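Local structure of putative mandelate racemase (Bordetella bronchiseptica, 3OZY) at residues E76-I81 and W115-R120; P125-L130 and N315-A320; V139-S144 and Q165-A170; A183-M188 and R216-A221; E227-I232 and V248-G253. The protein is of unknown function but belongs to the mandelate racemase branch of the enolase superfamily, binds magnesium and probably acts on a sugar diacid. All coordinates share one frame; numbering follows the deposited sequence. Where two conformers were deposited one is given.

In the fold
Interactions 3 and 5 lie in the buried barrel sheet, joining neighbouring parallel strands by backbone bonds and ordered water; interaction 5 adds a magnesium ligand. Tyr142 of interaction 3 and Glu227 of interaction 5 touch. Interaction 4 pairs two helices on the outside of the same barrel, with leucines inward and a long, exposed salt bridge; its Leu218 and Asp219 pack on Val248 of interaction 5. Interaction 2, also buried, fastens segment 125-130 to a barrel helix through a histidine, and Val139 of interaction 3 packs on that helix. Interaction 1, partly exposed, belongs to the N-terminal domain and meets interaction 2 through Trp115.

Interaction 1. Residues E76-I81 and W115-R120; sequences EDPANI and WDLKGR
Ile81, the first residue of helix 81-97, reaches over to Trp115 and Lys118 on helix 102-122. From CB, directed at that helix, its side chain forks. CG2, anti to the backbone N, comes within 3.8 Å of Trp115 NE1, the nitrogen that is hydrogen-bonded to Thr285. CG1 lies beside the backbone N (chi1 -55°) and passes 3.8 Å from Lys118 CE. The chain then runs on straight, and CD1 ends over the indole face: it stands 3.6 Å from the centroid of the five-membered ring of Trp115 and only 5° off the normal, a CH-pi contact. The same Ile81 methyl carbon, CD1, is 3.5 Å from Lys118 CE. Lys118 itself bends at both of its last torsions, which carries NZ to Ala79 O at 2.9 Å, in the carbonyl plane and on a lone pair. An Asx turn, Asp77 OD1 accepting from Ala79 N, ties down the loop in front. Pro78 CG meets Leu117 CD2 at 4.1 Å. In this helical part of the N-terminal domain Lys118 thus does two jobs: its methylenes shelter an isoleucine methyl, and its ammonium binds a loop carbonyl near the surface.

Interaction 2. Residues P125-L130 and N315-A320; sequences PIYQLL and NLHLVA
Tyr127 and His317 make a buried junction between segment 125-130, which follows helix 102-122, and helix 309-321 of the C-terminal barrel. The imidazole is at its centre, touched by Pro125, Ile126 and Tyr127. Tyr127 N, in the first turn of short helix 126-129, donates to His317 ND1 at 3.0 Å, through a bent bond (139° at the hydrogen) tilted 27° from the ring plane. Ile126 covers one face of the imidazole, its CB 4.0 Å from the centroid of the His317 ring and displaced toward the rim. Pro125 CB approaches the imidazole edge, 4.1 Å from His317 CE1. The phenol of Tyr127 meets the imidazole rim to rim, its CD2 3.4 Å from His317 ND1 and the two planes 23° apart; neither ring lies over the other, and the Tyr127 hydroxyl bonds to Gln357. One turn along, Leu130 CD1 touches Leu318 CD1 at 3.5 Å, beside Leu288 of helix 284-296. His317 NE2 is hydrogen-bonded to Leu361 O, so both ring nitrogens are occupied and the rotation of the imidazole is set. A carbonyl at NE2 and an N-H at ND1 are consistent with a neutral ring protonated on NE2, which would leave no net charge at this buried junction.

Interaction 3. Residues V139-S144 and Q165-A170; sequences VRAYAS and QGFTAA
Phe167 lays its ring against Ala143 of strand 139-146, just after Gly166 has closed helix 152-164 with a Schellman motif. Ala143 CB stands over the middle of the Phe167 ring, 3.8 Å from its centroid and 9° off the normal, while Ala141 O lies at the ring edge, in plane. Thr168 follows and makes the polar contacts. Its N donates to a water at 2.9 Å, and that water donates on to Ala141 O at 2.7 Å. Its hydroxyl takes the extended side chain of Arg140: NE to Thr168 OG1 is short, 2.6 Å, nearly straight (168°) and within 6° of the guanidinium plane, with weak additions from NH2 to Thr168 OG1 and O. At Ala169 the strand begins: its carbonyl O accepts from Ala143 N at 3.0 Å, and its CB touches Tyr142 CB at 3.6 Å. Ala170 then pairs in parallel with Ala143, their CB atoms 4.0 Å apart on the face toward helix 152-164. These strands are the first two of the barrel, joined by a beta-alpha-beta crossover. Before regular pairing starts, a water and Arg140 supply polar links; along it, small alanines let the strands come close, Ala143 also offering its methyl to Phe167.

Interaction 4. Residues A183-M188 and R216-A221; sequences ANLRAM and RILDEA
The helices that carry Leu185 and Leu218 run side by side in the same direction, their short axes only 4° from parallel and 10.3 Å apart at closest approach. The backbones come nearest between Arg186 and Ala221, whose CA atoms are 6.6 Å apart. On the inner side Leu185 points at the neighbouring helix and meets Leu218 and, more loosely, Ile217; its CD1 lies 4.4 Å from Ile217 CG2. The Leu185 CD1 to Leu218 CD2 distance is unusually tight, but Leu185 was modelled in two conformers, so the closeness is doubtful. Parallel neighbours of this kind are what a beta/alpha barrel produces: helix 178-192, strand 197-201 and helix 208-220 follow one another, and the strand passes beneath the two helices, with Val200 touching both leucines. Cys223, after helix 208-220, also packs on both. Outside the leucines the contact turns polar. Arg186, extended from CG to NE, runs back along its own helix toward the N-terminal end, where NH2 lies 3.5 Å from Ile217 CD1 in the conformer given. Glu220 spans the gap: with CG anti to the backbone N (chi1 173°) its extended chain brings OE2 to the guanidinium edge, in plane. The resulting salt bridge is long, 3.7 Å from Arg186 NE to Glu220 OE2, with the two flat groups turned 27° apart. Both charged side chains are exposed; toward the C-terminal end Ala221 O accepts from Arg189.

Interaction 5. Residues E227-I232 and V248-G253; sequences EEPLSI and VRIATG. With MG (magnesium ion), chain C.
Glu228, bonded to Ala251 across the sheet, has a left-handed backbone (phi 38°, psi 56°) that swings the chain out of line straight after Glu227 pairs in parallel with Ala251. One oxygen holds both residues: Ala251 O accepts from Glu228 N at 2.9 Å and takes a CA-H...O contact from Glu227 CA at 3.2 Å. The two glutamates then serve the magnesium ion differently. Glu227 is extended, its CG anti to the backbone N (chi1 169°), and binds the metal directly through OE2 at 2.2 Å, beside Asp201, Glu254 and three waters; its OE1 forms a salt bridge with Lys171 and a hydrogen bond with Gln275. Glu228 acts from the second shell, since one of the metal waters donates to its OE1 at 2.7 Å. Its OE2 bonds to Asn255 and takes a further water at 2.6 Å, which also bonds to Thr252 OG1. Another water joins that hydroxyl to Leu230 O, filling in where the bent loop has left strand 249-252. Metal ligands at successive strand ends are the hallmark of the enolase superfamily barrel, here strands 197-201, 225-227 and 249-252. On the outer side Pro229 CG packs on Ile250 CG2 at 4.3 Å, and Leu241 of helix 235-242 covers both; farther along the loop Ile232, in the conformer given, packs on His99 of the second subunit.

Interaction 1. Residues E76-I81 and W115-R120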
# COMPACT_ATOMS: atom_id res chain seq x y z
N GLU A 76 21.25 11.32 11.37
CA GLU A 76 20.22 12.05 12.11
C GLU A 76 20.23 11.75 13.60
O GLU A 76 20.61 10.66 14.02
CB GLU A 76 18.83 11.72 11.55
CG GLU A 76 18.57 12.25 10.14
CD GLU A 76 18.14 13.70 10.13
OE1 GLU A 76 17.93 14.27 11.23
OE2 GLU A 76 18.02 14.28 9.03
N ASP A 77 19.80 12.73 14.39
CA ASP A 77 19.56 12.53 15.81
C ASP A 77 18.33 11.62 16.01
O ASP A 77 17.22 11.98 15.63
CB ASP A 77 19.32 13.90 16.46
CG ASP A 77 19.13 13.83 17.95
OD1 ASP A 77 18.99 12.72 18.50
OD2 ASP A 77 19.10 14.91 18.58
N PRO A 78 18.53 10.42 16.58
CA PRO A 78 17.39 9.50 16.73
C PRO A 78 16.34 10.01 17.71
O PRO A 78 15.23 9.48 17.73
CB PRO A 78 18.05 8.23 17.28
CG PRO A 78 19.24 8.76 18.06
CD PRO A 78 19.76 9.89 17.20
N ALA A 79 16.67 11.01 18.52
CA ALA A 79 15.73 11.50 19.52
C ALA A 79 14.49 12.14 18.90
O ALA A 79 13.44 12.18 19.54
CB ALA A 79 16.40 12.48 20.46
N ASN A 80 14.62 12.67 17.69
CA ASN A 80 13.53 13.34 16.99
C ASN A 80 12.67 12.34 16.22
O ASN A 80 12.61 12.38 14.99
CB ASN A 80 14.08 14.38 16.02
CG ASN A 80 14.93 15.42 16.69
OD1 ASN A 80 14.62 15.87 17.80
ND2 ASN A 80 16.01 15.82 16.03
N ILE A 81 12.02 11.44 16.95
CA ILE A 81 11.24 10.39 16.32
C ILE A 81 10.12 10.98 15.48
O ILE A 81 9.86 10.53 14.37
CB ILE A 81 10.66 9.40 17.35
CG1 ILE A 81 11.78 8.83 18.23
CG2 ILE A 81 9.92 8.27 16.62
CD1 ILE A 81 11.29 7.78 19.22
N TRP A 115 11.90 4.08 19.23
CA TRP A 115 11.33 4.17 20.56
C TRP A 115 12.09 3.30 21.56
O TRP A 115 12.30 3.69 22.72
CB TRP A 115 9.83 3.82 20.55
CG TRP A 115 8.95 4.97 20.15
CD1 TRP A 115 8.41 5.22 18.92
CD2 TRP A 115 8.52 6.03 21.01
NE1 TRP A 115 7.66 6.38 18.96
CE2 TRP A 115 7.71 6.89 20.23
CE3 TRP A 115 8.73 6.33 22.36
CZ2 TRP A 115 7.11 8.03 20.77
CZ3 TRP A 115 8.14 7.47 22.88
CH2 TRP A 115 7.34 8.31 22.09
N ASP A 116 12.51 2.12 21.13
CA ASP A 116 13.32 1.25 21.97
C ASP A 116 14.62 1.97 22.32
O ASP A 116 15.04 2.00 23.47
CB ASP A 116 13.57 -0.08 21.26
CG ASP A 116 14.38 -1.05 22.10
OD1 ASP A 116 14.03 -1.29 23.27
OD2 ASP A 116 15.38 -1.59 21.58
N LEU A 117 15.24 2.57 21.31
CA LEU A 117 16.49 3.30 21.47
C LEU A 117 16.29 4.44 22.47
O LEU A 117 17.09 4.62 23.40
CB LEU A 117 16.96 3.82 20.11
CG LEU A 117 18.41 4.29 19.95
CD1 LEU A 117 18.77 4.33 18.48
CD2 LEU A 117 18.65 5.66 20.60
N LYS A 118 15.21 5.20 22.29
CA LYS A 118 14.91 6.31 23.20
C LYS A 118 14.76 5.83 24.65
O LYS A 118 15.34 6.42 25.58
CB LYS A 118 13.65 7.05 22.73
CG LYS A 118 13.24 8.22 23.62
CD LYS A 118 12.05 8.98 23.01
CE LYS A 118 12.46 9.86 21.82
NZ LYS A 118 13.00 11.19 22.27
N GLY A 119 13.98 4.77 24.86
CA GLY A 119 13.82 4.22 26.19
C GLY A 119 15.14 3.74 26.77
O GLY A 119 15.41 3.94 27.95
N ARG A 120 15.97 3.09 25.95
CA ARG A 120 17.27 2.64 26.45
C ARG A 120 18.16 3.83 26.83
O ARG A 120 18.82 3.81 27.88
CB ARG A 120 17.95 1.70 25.45
CG ARG A 120 17.21 0.38 25.35
CD ARG A 120 17.77 -0.60 24.34
NE ARG A 120 16.74 -1.59 24.03
CZ ARG A 120 16.45 -2.65 24.79
NH1 ARG A 120 17.14 -2.87 25.90
NH2 ARG A 120 15.48 -3.49 24.43

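Interaction 2. Residues P125-L130 and N315-A320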
# COMPACT_ATOMS: atom_id res chain seq x y z
N PRO A 125 11.27 2.15 30.64
CA PRO A 125 10.38 1.36 29.78
C PRO A 125 9.55 2.31 28.91
O PRO A 125 9.20 3.40 29.35
CB PRO A 125 9.45 0.66 30.77
CG PRO A 125 10.08 0.81 32.10
CD PRO A 125 10.92 2.03 32.06
N ILE A 126 9.22 1.88 27.69
CA ILE A 126 8.43 2.73 26.81
C ILE A 126 7.12 3.17 27.47
O ILE A 126 6.74 4.34 27.35
CB ILE A 126 8.19 2.05 25.45
CG1 ILE A 126 9.49 2.06 24.64
CG2 ILE A 126 7.09 2.77 24.68
CD1 ILE A 126 9.50 1.07 23.47
N TYR A 127 6.44 2.28 28.19
CA TYR A 127 5.15 2.67 28.75
C TYR A 127 5.30 3.86 29.71
O TYR A 127 4.37 4.64 29.86
CB TYR A 127 4.40 1.51 29.41
CG TYR A 127 4.99 1.01 30.71
CD1 TYR A 127 4.73 1.66 31.91
CD2 TYR A 127 5.78 -0.13 30.75
CE1 TYR A 127 5.25 1.21 33.11
CE2 TYR A 127 6.32 -0.60 31.95
CZ TYR A 127 6.04 0.09 33.12
OH TYR A 127 6.56 -0.36 34.32
N GLN A 128 6.45 4.00 30.36
CA GLN A 128 6.66 5.16 31.24
C GLN A 128 6.74 6.48 30.47
O GLN A 128 6.25 7.50 30.93
CB GLN A 128 7.89 4.99 32.13
CG GLN A 128 7.74 3.90 33.19
CD GLN A 128 6.76 4.27 34.30
OE1 GLN A 128 5.94 5.19 34.17
NE2 GLN A 128 6.83 3.54 35.40
N LEU A 129 7.37 6.44 29.29
CA LEU A 129 7.46 7.61 28.43
C LEU A 129 6.08 8.05 27.95
O LEU A 129 5.84 9.24 27.73
CB LEU A 129 8.34 7.32 27.21
CG LEU A 129 9.71 6.69 27.43
CD1 LEU A 129 10.43 6.47 26.10
CD2 LEU A 129 10.55 7.54 28.37
N LEU A 130 5.19 7.08 27.77
CA LEU A 130 3.84 7.32 27.25
C LEU A 130 2.85 7.75 28.31
O LEU A 130 1.63 7.65 28.12
CB LEU A 130 3.32 6.05 26.57
CG LEU A 130 4.23 5.49 25.48
CD1 LEU A 130 3.61 4.24 24.88
CD2 LEU A 130 4.52 6.53 24.41
N ASN A 315 3.28 -3.32 21.11
CA ASN A 315 1.87 -3.02 21.36
C ASN A 315 1.51 -3.03 22.84
O ASN A 315 0.71 -2.22 23.29
CB ASN A 315 0.96 -3.96 20.57
CG ASN A 315 0.93 -3.63 19.10
OD1 ASN A 315 0.38 -2.61 18.70
ND2 ASN A 315 1.54 -4.49 18.28
N LEU A 316 2.10 -3.95 23.60
CA LEU A 316 1.74 -4.07 25.01
C LEU A 316 2.10 -2.82 25.82
O LEU A 316 1.35 -2.44 26.72
CB LEU A 316 2.39 -5.32 25.61
CG LEU A 316 1.95 -5.65 27.03
CD1 LEU A 316 0.43 -5.69 27.14
CD2 LEU A 316 2.57 -6.98 27.44
N HIS A 317 3.23 -2.19 25.51
CA HIS A 317 3.56 -0.93 26.18
C HIS A 317 2.45 0.09 25.97
O HIS A 317 2.03 0.78 26.91
CB HIS A 317 4.89 -0.37 25.67
CG HIS A 317 6.09 -1.05 26.25
ND1 HIS A 317 6.63 -0.67 27.46
CD2 HIS A 317 6.83 -2.09 25.82
CE1 HIS A 317 7.67 -1.44 27.74
NE2 HIS A 317 7.80 -2.32 26.76
N LEU A 318 1.96 0.18 24.74
CA LEU A 318 0.91 1.15 24.43
C LEU A 318 -0.41 0.76 25.07
O LEU A 318 -1.10 1.61 25.63
CB LEU A 318 0.72 1.29 22.92
CG LEU A 318 1.72 2.22 22.24
CD1 LEU A 318 3.17 1.76 22.42
CD2 LEU A 318 1.38 2.34 20.76
N VAL A 319 -0.76 -0.51 24.99
CA VAL A 319 -2.02 -0.98 25.57
C VAL A 319 -2.04 -0.77 27.08
O VAL A 319 -3.04 -0.32 27.64
CB VAL A 319 -2.27 -2.45 25.20
CG1 VAL A 319 -3.41 -3.05 26.03
CG2 VAL A 319 -2.56 -2.55 23.70
N ALA A 320 -0.92 -1.06 27.74
CA ALA A 320 -0.84 -0.87 29.19
C ALA A 320 -1.09 0.59 29.59
O ALA A 320 -1.66 0.87 30.65
CB ALA A 320 0.50 -1.34 29.71

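Interaction 3. Residues V139-S144 and Q165-A170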
# COMPACT_ATOMS: atom_id res chain seq x y z
N VAL A 139 -2.89 -6.32 31.99
CA VAL A 139 -3.66 -6.21 30.76
C VAL A 139 -4.32 -7.54 30.41
O VAL A 139 -3.64 -8.56 30.25
CB VAL A 139 -2.71 -5.77 29.62
CG1 VAL A 139 -3.40 -5.86 28.25
CG2 VAL A 139 -2.18 -4.36 29.87
N ARG A 140 -5.65 -7.54 30.28
CA ARG A 140 -6.36 -8.76 29.92
C ARG A 140 -6.01 -9.24 28.51
O ARG A 140 -6.14 -8.47 27.55
CB ARG A 140 -7.87 -8.55 30.04
CG ARG A 140 -8.65 -9.81 29.74
CD ARG A 140 -10.08 -9.49 29.40
NE ARG A 140 -10.94 -10.65 29.55
CZ ARG A 140 -12.26 -10.60 29.43
NH1 ARG A 140 -12.85 -9.44 29.15
NH2 ARG A 140 -12.99 -11.70 29.59
N ALA A 141 -5.57 -10.49 28.41
CA ALA A 141 -5.13 -11.06 27.13
C ALA A 141 -6.15 -12.06 26.59
O ALA A 141 -6.99 -12.60 27.32
CB ALA A 141 -3.78 -11.75 27.29
N TYR A 142 -6.07 -12.31 25.29
CA TYR A 142 -6.84 -13.38 24.69
C TYR A 142 -5.93 -14.30 23.91
O TYR A 142 -4.92 -13.87 23.35
CB TYR A 142 -7.98 -12.85 23.82
CG TYR A 142 -7.62 -12.24 22.46
CD1 TYR A 142 -7.47 -13.05 21.33
CD2 TYR A 142 -7.54 -10.86 22.30
CE1 TYR A 142 -7.21 -12.49 20.08
CE2 TYR A 142 -7.27 -10.30 21.05
CZ TYR A 142 -7.11 -11.11 19.95
OH TYR A 142 -6.86 -10.58 18.69
N ALA A 143 -6.31 -15.58 23.85
CA ALA A 143 -5.53 -16.59 23.15
C ALA A 143 -5.84 -16.52 21.67
O ALA A 143 -6.98 -16.71 21.25
CB ALA A 143 -5.87 -17.98 23.71
N SER A 144 -4.80 -16.27 20.87
CA SER A 144 -4.95 -16.09 19.44
C SER A 144 -4.19 -17.20 18.71
O SER A 144 -2.96 -17.24 18.79
CB SER A 144 -4.36 -14.72 19.07
OG SER A 144 -4.53 -14.45 17.69
N GLN A 165 -5.37 -22.68 30.96
CA GLN A 165 -4.06 -22.05 31.05
C GLN A 165 -4.11 -20.65 31.66
O GLN A 165 -3.08 -20.06 31.97
CB GLN A 165 -3.38 -21.99 29.68
CG GLN A 165 -2.95 -23.34 29.14
CD GLN A 165 -1.95 -24.02 30.05
OE1 GLN A 165 -2.16 -25.15 30.49
NE2 GLN A 165 -0.85 -23.33 30.34
N GLY A 166 -5.32 -20.12 31.83
CA GLY A 166 -5.50 -18.83 32.48
C GLY A 166 -6.14 -17.75 31.62
O GLY A 166 -6.42 -16.67 32.11
N PHE A 167 -6.37 -18.04 30.34
CA PHE A 167 -7.00 -17.04 29.48
C PHE A 167 -8.49 -16.88 29.80
O PHE A 167 -9.19 -17.86 30.05
CB PHE A 167 -6.84 -17.42 28.01
CG PHE A 167 -5.45 -17.21 27.47
CD1 PHE A 167 -5.03 -15.95 27.06
CD2 PHE A 167 -4.57 -18.28 27.35
CE1 PHE A 167 -3.75 -15.75 26.56
CE2 PHE A 167 -3.29 -18.08 26.84
CZ PHE A 167 -2.88 -16.81 26.45
N THR A 168 -8.97 -15.63 29.76
CA THR A 168 -10.38 -15.33 29.99
C THR A 168 -11.08 -14.99 28.67
O THR A 168 -12.24 -14.57 28.67
CB THR A 168 -10.55 -14.14 30.96
OG1 THR A 168 -10.01 -12.95 30.37
CG2 THR A 168 -9.86 -14.43 32.29
N ALA A 169 -10.37 -15.18 27.57
CA ALA A 169 -10.85 -14.80 26.24
C ALA A 169 -10.02 -15.53 25.20
O ALA A 169 -8.85 -15.83 25.43
CB ALA A 169 -10.72 -13.29 26.04
N ALA A 170 -10.62 -15.81 24.04
CA ALA A 170 -9.90 -16.47 22.96
C ALA A 170 -10.60 -16.18 21.65
O ALA A 170 -11.77 -15.77 21.64
CB ALA A 170 -9.82 -17.98 23.20
O HOH W 1 -7.31 -13.30 29.86

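Interaction 4. Residues A183-M188 and R216-A221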
# COMPACT_ATOMS: atom_id res chain seq x y z
N ALA A 183 -21.30 -24.17 14.09
CA ALA A 183 -21.35 -25.32 14.98
C ALA A 183 -20.21 -25.26 15.99
O ALA A 183 -20.40 -25.58 17.16
CB ALA A 183 -21.31 -26.62 14.18
N ASN A 184 -19.03 -24.84 15.54
CA ASN A 184 -17.89 -24.69 16.43
C ASN A 184 -18.18 -23.68 17.53
O ASN A 184 -17.93 -23.92 18.71
CB ASN A 184 -16.65 -24.26 15.65
CG ASN A 184 -16.11 -25.35 14.76
OD1 ASN A 184 -16.61 -26.48 14.77
ND2 ASN A 184 -15.07 -25.03 13.99
N LEU A 185 -18.70 -22.52 17.14
CA LEU A 185 -19.02 -21.47 18.10
C LEU A 185 -20.06 -21.91 19.11
O LEU A 185 -19.93 -21.64 20.31
CB LEU A 185 -19.53 -20.22 17.39
CG LEU A 185 -18.48 -19.33 16.74
CD1 LEU A 185 -19.17 -18.29 15.89
CD2 LEU A 185 -17.61 -18.66 17.81
N ARG A 186 -21.10 -22.59 18.64
CA ARG A 186 -22.13 -23.05 19.55
C ARG A 186 -21.54 -24.04 20.57
O ARG A 186 -21.85 -23.96 21.75
CB ARG A 186 -23.32 -23.67 18.80
CG ARG A 186 -24.12 -22.65 17.99
CD ARG A 186 -25.40 -23.25 17.46
NE ARG A 186 -25.92 -22.53 16.30
CZ ARG A 186 -25.73 -22.92 15.04
NH1 ARG A 186 -25.04 -24.03 14.79
NH2 ARG A 186 -26.22 -22.21 14.04
N ALA A 187 -20.68 -24.94 20.11
CA ALA A 187 -20.07 -25.91 21.02
C ALA A 187 -19.13 -25.22 22.01
O ALA A 187 -19.09 -25.56 23.19
CB ALA A 187 -19.33 -26.98 20.23
N MET A 188 -18.36 -24.26 21.51
CA MET A 188 -17.45 -23.49 22.35
C MET A 188 -18.18 -22.76 23.48
O MET A 188 -17.79 -22.85 24.64
CB MET A 188 -16.64 -22.51 21.51
CG MET A 188 -15.58 -23.19 20.65
SD MET A 188 -15.01 -22.13 19.29
CE MET A 188 -14.16 -20.86 20.20
N ARG A 216 -25.62 -12.83 12.85
CA ARG A 216 -26.76 -13.30 13.65
C ARG A 216 -26.34 -14.40 14.62
O ARG A 216 -26.76 -14.43 15.78
CB ARG A 216 -27.88 -13.82 12.74
CG ARG A 216 -28.61 -12.72 11.99
CD ARG A 216 -29.48 -13.31 10.90
NE ARG A 216 -30.32 -12.28 10.29
CZ ARG A 216 -31.18 -12.52 9.31
NH1 ARG A 216 -31.30 -13.74 8.80
NH2 ARG A 216 -31.91 -11.53 8.82
N ILE A 217 -25.51 -15.33 14.13
CA ILE A 217 -24.96 -16.42 14.93
C ILE A 217 -24.08 -15.85 16.04
O ILE A 217 -24.19 -16.25 17.21
CB ILE A 217 -24.10 -17.37 14.07
CG1 ILE A 217 -24.93 -17.97 12.93
CG2 ILE A 217 -23.45 -18.45 14.93
CD1 ILE A 217 -26.10 -18.81 13.42
N LEU A 218 -23.19 -14.93 15.67
CA LEU A 218 -22.26 -14.35 16.64
C LEU A 218 -23.02 -13.65 17.76
O LEU A 218 -22.64 -13.69 18.93
CB LEU A 218 -21.30 -13.35 15.98
CG LEU A 218 -20.59 -13.84 14.71
CD1 LEU A 218 -19.54 -12.80 14.31
CD2 LEU A 218 -19.96 -15.21 14.87
N ASP A 219 -24.12 -13.00 17.39
CA ASP A 219 -24.97 -12.31 18.36
C ASP A 219 -25.58 -13.34 19.32
O ASP A 219 -25.50 -13.20 20.54
CB ASP A 219 -26.03 -11.53 17.57
CG ASP A 219 -26.86 -10.59 18.41
OD1 ASP A 219 -26.65 -10.49 19.63
OD2 ASP A 219 -27.74 -9.94 17.82
N GLU A 220 -26.16 -14.40 18.76
CA GLU A 220 -26.73 -15.48 19.56
C GLU A 220 -25.71 -16.04 20.56
O GLU A 220 -26.05 -16.33 21.72
CB GLU A 220 -27.20 -16.58 18.61
CG GLU A 220 -27.67 -17.87 19.28
CD GLU A 220 -27.79 -19.01 18.28
OE1 GLU A 220 -28.18 -18.76 17.12
OE2 GLU A 220 -27.49 -20.17 18.65
N ALA A 221 -24.46 -16.19 20.11
CA ALA A 221 -23.39 -16.75 20.94
C ALA A 221 -22.71 -15.72 21.83
O ALA A 221 -21.78 -16.04 22.57
CB ALA A 221 -22.34 -17.45 20.06

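Interaction 5. Residues E227-I232 and V248-G253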
# COMPACT_ATOMS: atom_id res chain seq x y z
N GLU A 227 -13.99 -9.88 13.59
CA GLU A 227 -12.78 -9.27 13.04
C GLU A 227 -12.60 -9.60 11.56
O GLU A 227 -12.85 -10.74 11.14
CB GLU A 227 -11.58 -9.74 13.86
CG GLU A 227 -10.23 -9.42 13.26
CD GLU A 227 -9.10 -9.71 14.22
OE1 GLU A 227 -9.38 -10.01 15.40
OE2 GLU A 227 -7.93 -9.65 13.79
N GLU A 228 -12.17 -8.61 10.78
CA GLU A 228 -12.05 -8.73 9.32
C GLU A 228 -13.19 -9.55 8.72
O GLU A 228 -12.98 -10.53 8.01
CB GLU A 228 -10.68 -9.29 8.90
CG GLU A 228 -9.53 -8.31 9.12
CD GLU A 228 -8.32 -8.66 8.29
OE1 GLU A 228 -8.08 -9.87 8.06
OE2 GLU A 228 -7.60 -7.74 7.84
N PRO A 229 -14.43 -9.14 8.99
CA PRO A 229 -15.55 -9.92 8.44
C PRO A 229 -15.58 -9.87 6.92
O PRO A 229 -16.02 -10.84 6.29
CB PRO A 229 -16.78 -9.19 9.01
CG PRO A 229 -16.30 -7.77 9.24
CD PRO A 229 -14.89 -7.95 9.73
N LEU A 230 -15.10 -8.77 6.34
CA LEU A 230 -15.15 -8.53 4.90
C LEU A 230 -13.78 -8.07 4.42
O LEU A 230 -12.91 -7.74 5.21
CB LEU A 230 -16.14 -7.40 4.58
CG LEU A 230 -17.56 -7.58 5.12
CD1 LEU A 230 -18.34 -6.28 4.98
CD2 LEU A 230 -18.29 -8.71 4.40
N SER A 231 -13.62 -8.01 3.10
CA SER A 231 -12.51 -7.30 2.51
C SER A 231 -12.31 -5.96 3.19
O SER A 231 -13.28 -5.20 3.38
CB SER A 231 -12.80 -7.05 1.03
OG SER A 231 -11.86 -6.12 0.50
N ILE A 232 -11.07 -5.63 3.54
CA ILE A 232 -10.79 -4.32 4.13
C ILE A 232 -11.05 -3.18 3.15
O ILE A 232 -11.07 -2.02 3.54
CB ILE A 232 -9.35 -4.19 4.69
CG1 ILE A 232 -8.34 -3.78 3.60
CG2 ILE A 232 -8.93 -5.47 5.41
CD1 ILE A 232 -8.03 -4.87 2.61
N VAL A 248 -22.31 -7.17 19.18
CA VAL A 248 -21.05 -7.69 18.65
C VAL A 248 -20.28 -6.57 17.96
O VAL A 248 -20.81 -5.91 17.06
CB VAL A 248 -21.29 -8.83 17.62
CG1 VAL A 248 -19.97 -9.42 17.14
CG2 VAL A 248 -22.18 -9.93 18.20
N ARG A 249 -19.05 -6.32 18.41
CA ARG A 249 -18.24 -5.25 17.84
C ARG A 249 -17.72 -5.62 16.45
O ARG A 249 -17.29 -6.76 16.25
CB ARG A 249 -17.05 -4.98 18.76
CG ARG A 249 -17.44 -4.50 20.14
CD ARG A 249 -16.35 -4.82 21.17
NE ARG A 249 -16.77 -4.42 22.51
CZ ARG A 249 -17.58 -5.13 23.28
NH1 ARG A 249 -18.05 -6.30 22.85
NH2 ARG A 249 -17.93 -4.68 24.48
N ILE A 250 -17.75 -4.68 15.52
CA ILE A 250 -17.12 -4.87 14.22
C ILE A 250 -15.67 -4.38 14.32
O ILE A 250 -15.41 -3.21 14.63
CB ILE A 250 -17.90 -4.14 13.11
CG1 ILE A 250 -19.36 -4.60 13.08
CG2 ILE A 250 -17.23 -4.34 11.74
CD1 ILE A 250 -19.55 -6.11 13.00
N ALA A 251 -14.72 -5.30 14.10
CA ALA A 251 -13.30 -5.02 14.30
C ALA A 251 -12.52 -5.23 13.02
O ALA A 251 -12.75 -6.19 12.29
CB ALA A 251 -12.75 -5.95 15.39
N THR A 252 -11.57 -4.34 12.75
CA THR A 252 -10.64 -4.54 11.66
C THR A 252 -9.43 -3.64 11.87
O THR A 252 -9.49 -2.67 12.62
CB THR A 252 -11.30 -4.30 10.27
OG1 THR A 252 -10.38 -4.70 9.24
CG2 THR A 252 -11.71 -2.82 10.08
N GLY A 253 -8.31 -4.00 11.25
CA GLY A 253 -7.18 -3.08 11.26
C GLY A 253 -5.81 -3.64 10.98
O GLY A 253 -4.90 -2.86 10.68
MG MG C . -6.80 -11.02 12.42
O HOH W 2 -7.61 -5.24 8.70
O HOH W 3 -7.90 -10.99 10.49
O HOH W 4 -12.06 -6.06 7.47
O HOH W 5 -5.41 -12.42 11.09
O HOH W 6 -5.34 -11.66 14.18